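Local coordinates for putative Fe-S biosynthesis protein (Lactobacillus acidophilus, PDB 2QGO) that probably takes part in the biosynthesis of iron-sulphur clusters, at residues V13-L16 and K17-I21. Residues are numbered along the deposited sequence; the frame is centred on the assembly and turned at random.
Sequences VDYL and KRREI
The Y15 ring carries CG of R19 over one face, a CH-pi contact 4.1 Å from the ring centroid, and meets NH1 of R18 in its plane at the edge, 3.1 Å from Y15 CD1. R18 is the last residue of helix 10-18 and R19 the first beyond it; the helix closes in a Schellman motif with E20 as the positive-phi residue. With CG of Y15 anti to the backbone N (chi1 177°), the ring runs alongside R19, whereas R18 crosses it at about a right angle. The R18 chain bends at chi3 and lays one face of its guanidinium over the backbone, CZ standing 3.7 Å from Y15 CA. A stack with Y92 and contact with I112 of strand 104-114 tie Y15 into the sheet.

Ordinary helical bonds from K17 N and R18 N reach V13 O and D14 O, and R19 N binds Y15 O with only a weak second bond to L16 O. E20 then takes a left-handed conformation (phi 56°), its N donates to K17 O at 2.8 Å, and the chain brings I21 back against L16 of the last turn. There the apolar pair joins the buried side of the helix, L16 CD2 lying 3.8 Å from I21 CD1; F8 and L22 also cover L16. The motif is completed by I21 N, which donates to L16 O at 3.0 Å in a nearly straight bond (176°).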
loop_
_atom_site.group_PDB
_atom_site.type_symbol
_atom_site.label_atom_id
_atom_site.label_comp_id
_atom_site.label_asym_id
_atom_site.label_seq_id
_atom_site.Cartn_x
_atom_site.Cartn_y
_atom_site.Cartn_z
ATOM N N VAL A 13 -10.037 -7.249 2.076
ATOM C CA VAL A 13 -10.886 -6.721 1.011
ATOM C C VAL A 13 -12.086 -5.966 1.594
ATOM O O VAL A 13 -12.403 -4.852 1.166
ATOM C CB VAL A 13 -11.408 -7.858 0.096
ATOM C CG1 VAL A 13 -12.550 -7.348 -0.782
ATOM C CG2 VAL A 13 -10.274 -8.386 -0.764
ATOM N N ASP A 14 -12.756 -6.576 2.567
ATOM C CA ASP A 14 -13.904 -5.936 3.200
ATOM C C ASP A 14 -13.494 -4.601 3.796
ATOM O O ASP A 14 -14.172 -3.592 3.609
ATOM C CB ASP A 14 -14.481 -6.811 4.308
ATOM C CG ASP A 14 -15.329 -7.933 3.772
ATOM O OD1 ASP A 14 -15.681 -7.904 2.567
ATOM O OD2 ASP A 14 -15.654 -8.847 4.563
ATOM N N TYR A 15 -12.376 -4.606 4.512
ATOM C CA TYR A 15 -11.882 -3.389 5.138
ATOM C C TYR A 15 -11.605 -2.296 4.095
ATOM O O TYR A 15 -12.086 -1.170 4.220
ATOM C CB TYR A 15 -10.617 -3.699 5.946
ATOM C CG TYR A 15 -9.982 -2.476 6.570
ATOM C CD1 TYR A 15 -10.578 -1.824 7.645
ATOM C CD2 TYR A 15 -8.800 -1.949 6.053
ATOM C CE1 TYR A 15 -10.008 -0.660 8.193
ATOM C CE2 TYR A 15 -8.225 -0.794 6.585
ATOM C CZ TYR A 15 -8.834 -0.152 7.656
ATOM O OH TYR A 15 -8.269 1.001 8.156
ATOM N N LEU A 16 -10.829 -2.627 3.070
ATOM C CA LEU A 16 -10.519 -1.649 2.029
ATOM C C LEU A 16 -11.812 -1.065 1.465
ATOM O O LEU A 16 -11.870 0.117 1.121
ATOM C CB LEU A 16 -9.684 -2.298 0.921
ATOM C CG LEU A 16 -8.314 -2.802 1.405
ATOM C CD1 LEU A 16 -7.584 -3.533 0.288
ATOM C CD2 LEU A 16 -7.488 -1.632 1.898
ATOM N N LYS A 17 -12.842 -1.908 1.384
ATOM C CA LYS A 17 -14.157 -1.498 0.900
ATOM C C LYS A 17 -14.832 -0.527 1.876
ATOM O O LYS A 17 -15.388 0.488 1.455
ATOM C CB LYS A 17 -15.057 -2.718 0.709
ATOM C CG LYS A 17 -14.963 -3.376 -0.655
ATOM C CD LYS A 17 -15.780 -4.681 -0.686
ATOM C CE LYS A 17 -15.706 -5.341 -2.048
ATOM N NZ LYS A 17 -16.234 -6.752 -2.063
ATOM N N ARG A 18 -14.798 -0.846 3.170
ATOM C CA ARG A 18 -15.397 0.024 4.187
ATOM C C ARG A 18 -14.732 1.392 4.155
ATOM O O ARG A 18 -15.324 2.390 4.552
ATOM C CB ARG A 18 -15.215 -0.552 5.594
ATOM C CG ARG A 18 -15.874 -1.895 5.833
ATOM C CD ARG A 18 -15.768 -2.291 7.310
ATOM N NE ARG A 18 -15.451 -3.707 7.468
ATOM C CZ ARG A 18 -14.258 -4.170 7.827
ATOM N NH1 ARG A 18 -13.263 -3.334 8.075
ATOM N NH2 ARG A 18 -14.050 -5.473 7.928
ATOM N N ARG A 19 -13.482 1.417 3.703
ATOM C CA ARG A 19 -12.717 2.652 3.609
ATOM C C ARG A 19 -12.846 3.291 2.223
ATOM O O ARG A 19 -12.240 4.325 1.938
ATOM C CB ARG A 19 -11.253 2.370 3.962
ATOM C CG ARG A 19 -11.035 2.107 5.466
ATOM C CD ARG A 19 -10.996 3.422 6.250
ATOM N NE ARG A 19 -9.633 3.939 6.350
ATOM C CZ ARG A 19 -9.301 5.155 6.771
ATOM N NH1 ARG A 19 -10.229 6.031 7.140
ATOM N NH2 ARG A 19 -8.024 5.497 6.830
ATOM N N GLU A 20 -13.642 2.661 1.368
ATOM C CA GLU A 20 -13.899 3.152 0.014
ATOM C C GLU A 20 -12.659 3.361 -0.845
ATOM O O GLU A 20 -12.623 4.294 -1.644
ATOM C CB GLU A 20 -14.658 4.484 0.069
ATOM C CG GLU A 20 -15.961 4.472 0.866
ATOM C CD GLU A 20 -17.010 3.557 0.274
ATOM O OE1 GLU A 20 -16.898 3.195 -0.921
ATOM O OE2 GLU A 20 -17.961 3.206 1.004
ATOM N N ILE A 21 -11.649 2.509 -0.708
ATOM C CA ILE A 21 -10.439 2.691 -1.498
ATOM C C ILE A 21 -10.001 1.474 -2.317
ATOM O O ILE A 21 -8.959 1.511 -2.959
ATOM C CB ILE A 21 -9.260 3.096 -0.593
ATOM C CG1 ILE A 21 -9.021 1.999 0.447
ATOM C CG2 ILE A 21 -9.539 4.447 0.064
ATOM C CD1 ILE A 21 -7.636 2.025 1.048
#